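Local coordinates for protein NDP-rhamnosyltransferase (Saccharopolyspora spinosa, PDB 3TSA) that is a glycosyltransferase of the GT-B fold, built from two Rossmann-like domains, at residues A241-T246 against S341-F346; A330-P335 against T357-A362. All coordinates share one frame; numbering follows the deposited sequence.

Interaction 1: residues A241-T246 against S341-F346; sequences AVAAAT and SDHEQF
F346, on the first turn of helix 343-354, lays its ring against the alanine-lined side of helix 236-246, and this is where the packing is tight. With CG anti to the backbone N (chi1 -163°), the ring reaches across to the other helix. The methyl of A244 sits over one ring face in a CH-pi contact, CB of A244 lying 3.8 Å from the F346 ring centroid and 24° off its normal. At the far end of the ring, CZ of F346 comes within 3.4 Å of A241 CA and 3.7 Å of A241 CB. Alanine suits both positions: one methyl fills the contact while leaving the helix backbone within reach of the aromatic ring.

The solvent side is looser. H343, also with CG anti to its N, turns its ring so that the edge meets the backbone, CE1 standing 3.7 Å from A243 O, while A243 CB is 4.2 Å from the same CE1. Its NE2 is hydrogen-bonded to E247 OE2, just beyond the segment, which would limit the rotation of the ring and may favour its protonated form. D342, the N-cap, accepts from Q345 N at OD1 (3.2 Å), securing the helix start that carries H343 and F346. I291 of strand 289-292 touches both A241 and F346, so the contact is helix-helix packing over the parallel sheet of a Rossmann-like GT-B domain.

Interaction 2: residues A330-P335 against T357-A362; sequences AGICLP and TGFAAA. Unlike the reference sequence in segment 357-362: A361 (reference Ser).
The edge strand of the C-terminal Rossmann-like sheet, 331-333, meets the first turns of helix 358-371 here, and F359 is the main link between them. Its CG lies anti to the carbonyl carbon (chi1 -75°), which carries the ring along the start of the strand. The ring arrives edge first: G331 N lies near its plane, 3.7 Å from F359 CD1, and G331 O is 3.6 Å from F359 CE1. G331 suits the place because its backbone is almost fully extended (phi -179°, psi -177°), a conformation strained for residues with a side chain. Beyond it, the branched I332 meets the ring obliquely, its CG1 3.9 Å from CE1 of F359, so that the ring passes from polar peptide to apolar side chain.

One turn further along the helix, A362 points its methyl at the chain just before the strand, CB lying 3.6 Å from A330 N. The two methyls, A330 CB and A362 CB, are 4.1 Å apart, and such small residues let helix and backbone come close. Around them, A330 also packs on L325 of helix 318-327 and on L366, I332 rests on S349 and V353 of helix 343-354, and backbone hydrogen bonds join the strand to its neighbour 309-311.

In the fold
Both interactions belong to the C-terminal domain and lie on the same side of the chain's centre, their own centres about 17 Å apart. Along the chain their segments alternate: 241-246, 330-335, 341-346, then 357-362. Helix 343-354 connects them, since it begins in interaction 1, packs on the edge strand 331-333 of interaction 2 and is followed directly by helix 358-371. The two contacts also touch, with F346 CG 3.6 Å from L334 CD1. Together they tie helices 236-246, 343-354 and 358-371 to the six-stranded parallel sheet, at its interior strand 289-292 and at its edge strand 331-333.

Interaction 1: residues A241-T246 against S341-F346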
loop_
_atom_site.group_PDB
_atom_site.type_symbol
_atom_site.label_atom_id
_atom_site.label_comp_id
_atom_site.label_asym_id
_atom_site.label_seq_id
_atom_site.Cartn_x
_atom_site.Cartn_y
_atom_site.Cartn_z
ATOM N N ALA A 241 19.591 -13.063 -22.647
ATOM C CA ALA A 241 20.310 -12.532 -21.465
ATOM C C ALA A 241 20.832 -13.627 -20.571
ATOM O O ALA A 241 21.917 -13.498 -20.019
ATOM C CB ALA A 241 19.349 -11.592 -20.618
ATOM N N VAL A 242 20.039 -14.682 -20.384
ATOM C CA VAL A 242 20.442 -15.827 -19.507
ATOM C C VAL A 242 21.705 -16.497 -20.114
ATOM O O VAL A 242 22.659 -16.795 -19.401
ATOM C CB VAL A 242 19.315 -16.845 -19.370
ATOM C CG1 VAL A 242 19.888 -18.152 -18.763
ATOM C CG2 VAL A 242 18.309 -16.238 -18.375
ATOM N N ALA A 243 21.726 -16.655 -21.430
ATOM C CA ALA A 243 22.887 -17.304 -22.088
ATOM C C ALA A 243 24.129 -16.419 -21.967
ATOM O O ALA A 243 25.217 -16.857 -21.524
ATOM C CB ALA A 243 22.570 -17.540 -23.551
ATOM N N ALA A 244 23.997 -15.131 -22.292
ATOM C CA ALA A 244 25.141 -14.262 -22.207
ATOM C C ALA A 244 25.671 -14.178 -20.751
ATOM O O ALA A 244 26.924 -14.201 -20.542
ATOM C CB ALA A 244 24.745 -12.890 -22.737
ATOM N N ALA A 245 24.776 -14.066 -19.775
ATOM C CA ALA A 245 25.229 -13.877 -18.390
ATOM C C ALA A 245 25.848 -15.166 -17.864
ATOM O O ALA A 245 26.925 -15.139 -17.262
ATOM C CB ALA A 245 24.077 -13.418 -17.431
ATOM N N THR A 246 25.166 -16.282 -18.042
ATOM C CA THR A 246 25.609 -17.477 -17.285
ATOM C C THR A 246 26.884 -18.089 -17.868
ATOM O O THR A 246 27.584 -18.853 -17.188
ATOM C CB THR A 246 24.507 -18.547 -17.182
ATOM O OG1 THR A 246 24.055 -18.944 -18.498
ATOM C CG2 THR A 246 23.321 -18.022 -16.346
ATOM N N SER A 341 20.755 -10.183 -30.390
ATOM C CA SER A 341 20.942 -11.593 -30.774
ATOM C C SER A 341 22.424 -11.899 -31.058
ATOM O O SER A 341 22.706 -13.004 -31.499
ATOM C CB SER A 341 20.103 -11.950 -32.032
ATOM O OG SER A 341 20.468 -11.166 -33.145
ATOM N N ASP A 342 23.316 -10.930 -30.874
ATOM C CA ASP A 342 24.780 -11.095 -31.107
ATOM C C ASP A 342 25.341 -11.597 -29.775
ATOM O O ASP A 342 25.667 -10.802 -28.906
ATOM C CB ASP A 342 25.397 -9.771 -31.548
ATOM C CG ASP A 342 26.834 -9.914 -31.994
ATOM O OD1 ASP A 342 27.486 -10.857 -31.524
ATOM O OD2 ASP A 342 27.293 -9.002 -32.729
ATOM N N HIS A 343 25.452 -12.914 -29.633
ATOM C CA HIS A 343 25.776 -13.530 -28.323
ATOM C C HIS A 343 27.163 -13.059 -27.890
ATOM O O HIS A 343 27.426 -12.715 -26.713
ATOM C CB HIS A 343 25.751 -15.069 -28.393
ATOM C CG HIS A 343 26.300 -15.718 -27.151
ATOM N ND1 HIS A 343 25.603 -15.761 -25.973
ATOM C CD2 HIS A 343 27.473 -16.352 -26.921
ATOM C CE1 HIS A 343 26.315 -16.389 -25.057
ATOM N NE2 HIS A 343 27.458 -16.756 -25.605
ATOM N N GLU A 344 28.069 -13.000 -28.849
ATOM C CA GLU A 344 29.399 -12.494 -28.482
ATOM C C GLU A 344 29.434 -11.045 -27.966
ATOM O O GLU A 344 30.136 -10.696 -26.958
ATOM C CB GLU A 344 30.338 -12.672 -29.705
ATOM C CG GLU A 344 31.788 -12.144 -29.496
ATOM C CD GLU A 344 32.677 -12.288 -30.764
ATOM O OE1 GLU A 344 32.626 -11.408 -31.679
ATOM O OE2 GLU A 344 33.425 -13.283 -30.830
ATOM N N GLN A 345 28.737 -10.173 -28.672
ATOM C CA GLN A 345 28.670 -8.758 -28.329
ATOM C C GLN A 345 27.977 -8.586 -26.948
ATOM O O GLN A 345 28.413 -7.768 -26.120
ATOM C CB GLN A 345 27.911 -7.990 -29.437
ATOM C CG GLN A 345 27.559 -6.525 -29.023
ATOM C CD GLN A 345 26.802 -5.748 -30.162
ATOM O OE1 GLN A 345 26.739 -6.186 -31.341
ATOM N NE2 GLN A 345 26.252 -4.607 -29.799
ATOM N N PHE A 346 26.924 -9.379 -26.732
ATOM C CA PHE A 346 26.138 -9.341 -25.469
ATOM C C PHE A 346 27.040 -9.735 -24.288
ATOM O O PHE A 346 27.155 -8.997 -23.275
ATOM C CB PHE A 346 24.938 -10.247 -25.655
ATOM C CG PHE A 346 23.787 -10.056 -24.676
ATOM C CD1 PHE A 346 23.994 -9.518 -23.399
ATOM C CD2 PHE A 346 22.482 -10.403 -25.071
ATOM C CE1 PHE A 346 22.913 -9.360 -22.546
ATOM C CE2 PHE A 346 21.389 -10.265 -24.217
ATOM C CZ PHE A 346 21.614 -9.713 -22.916
#

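Interaction 2: residues A330-P335 against T357-A362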
loop_
_atom_site.group_PDB
_atom_site.type_symbol
_atom_site.label_atom_id
_atom_site.label_comp_id
_atom_site.label_asym_id
_atom_site.label_seq_id
_atom_site.Cartn_x
_atom_site.Cartn_y
_atom_site.Cartn_z
ATOM N N ALA A 330 26.309 5.096 -17.860
ATOM C CA ALA A 330 25.761 4.298 -16.737
ATOM C C ALA A 330 25.285 2.943 -17.215
ATOM O O ALA A 330 24.622 2.209 -16.460
ATOM C CB ALA A 330 24.546 5.068 -16.014
ATOM N N GLY A 331 25.547 2.633 -18.484
ATOM C CA GLY A 331 25.058 1.315 -18.982
ATOM C C GLY A 331 25.468 1.139 -20.425
ATOM O O GLY A 331 26.200 1.990 -21.022
ATOM N N ILE A 332 25.012 0.013 -20.954
ATOM C CA ILE A 332 25.256 -0.292 -22.376
ATOM C C ILE A 332 23.877 -0.557 -22.986
ATOM O O ILE A 332 23.037 -1.210 -22.369
ATOM C CB ILE A 332 26.229 -1.480 -22.505
ATOM C CG1 ILE A 332 27.679 -1.039 -22.168
ATOM C CG2 ILE A 332 26.230 -2.011 -23.988
ATOM C CD1 ILE A 332 28.633 -2.180 -22.117
ATOM N N CYS A 333 23.643 -0.037 -24.206
ATOM C CA CYS A 333 22.419 -0.268 -24.926
ATOM C C CYS A 333 22.675 -1.317 -26.065
ATOM O O CYS A 333 23.663 -1.152 -26.822
ATOM C CB CYS A 333 21.991 1.108 -25.513
ATOM S SG CYS A 333 20.604 0.907 -26.718
ATOM N N LEU A 334 21.885 -2.389 -26.165
ATOM C CA LEU A 334 21.879 -3.212 -27.428
ATOM C C LEU A 334 20.617 -2.779 -28.186
ATOM O O LEU A 334 19.502 -3.175 -27.824
ATOM C CB LEU A 334 21.899 -4.731 -27.125
ATOM C CG LEU A 334 22.931 -5.216 -26.082
ATOM C CD1 LEU A 334 22.855 -6.728 -25.840
ATOM C CD2 LEU A 334 24.331 -4.824 -26.579
ATOM N N PRO A 335 20.786 -1.983 -29.263
ATOM C CA PRO A 335 19.638 -1.121 -29.666
ATOM C C PRO A 335 18.645 -1.766 -30.582
ATOM O O PRO A 335 17.583 -1.208 -30.808
ATOM C CB PRO A 335 20.304 0.033 -30.404
ATOM C CG PRO A 335 21.551 -0.575 -30.977
ATOM C CD PRO A 335 22.041 -1.488 -29.834
ATOM N N THR A 357 34.574 0.201 -13.200
ATOM C CA THR A 357 33.816 0.831 -12.113
ATOM C C THR A 357 33.237 2.189 -12.538
ATOM O O THR A 357 32.392 2.736 -11.861
ATOM C CB THR A 357 34.694 1.017 -10.846
ATOM O OG1 THR A 357 35.810 1.808 -11.218
ATOM C CG2 THR A 357 35.167 -0.320 -10.313
ATOM N N GLY A 358 33.660 2.696 -13.672
ATOM C CA GLY A 358 33.093 3.925 -14.222
ATOM C C GLY A 358 31.620 3.811 -14.548
ATOM O O GLY A 358 30.912 4.811 -14.477
ATOM N N PHE A 359 31.148 2.602 -14.867
ATOM C CA PHE A 359 29.726 2.495 -15.154
ATOM C C PHE A 359 28.902 2.758 -13.880
ATOM O O PHE A 359 27.957 3.545 -13.916
ATOM C CB PHE A 359 29.396 1.130 -15.728
ATOM C CG PHE A 359 29.821 0.962 -17.166
ATOM C CD1 PHE A 359 28.990 1.393 -18.187
ATOM C CD2 PHE A 359 31.093 0.408 -17.470
ATOM C CE1 PHE A 359 29.398 1.300 -19.514
ATOM C CE2 PHE A 359 31.475 0.189 -18.827
ATOM C CZ PHE A 359 30.631 0.673 -19.835
ATOM N N ALA A 360 29.305 2.138 -12.753
ATOM C CA ALA A 360 28.618 2.298 -11.507
ATOM C C ALA A 360 28.748 3.777 -11.099
ATOM O O ALA A 360 27.786 4.351 -10.566
ATOM C CB ALA A 360 29.262 1.412 -10.414
ATOM N N ALA A 361 29.912 4.363 -11.341
ATOM C CA ALA A 361 30.130 5.797 -10.951
ATOM C C ALA A 361 29.174 6.728 -11.692
ATOM O O ALA A 361 28.599 7.637 -11.112
ATOM C CB ALA A 361 31.539 6.221 -11.201
ATOM N N ALA A 362 29.008 6.484 -12.996
ATOM C CA ALA A 362 28.029 7.208 -13.823
ATOM C C ALA A 362 26.617 6.953 -13.366
ATOM O O ALA A 362 25.801 7.868 -13.370
ATOM C CB ALA A 362 28.194 6.771 -15.325
#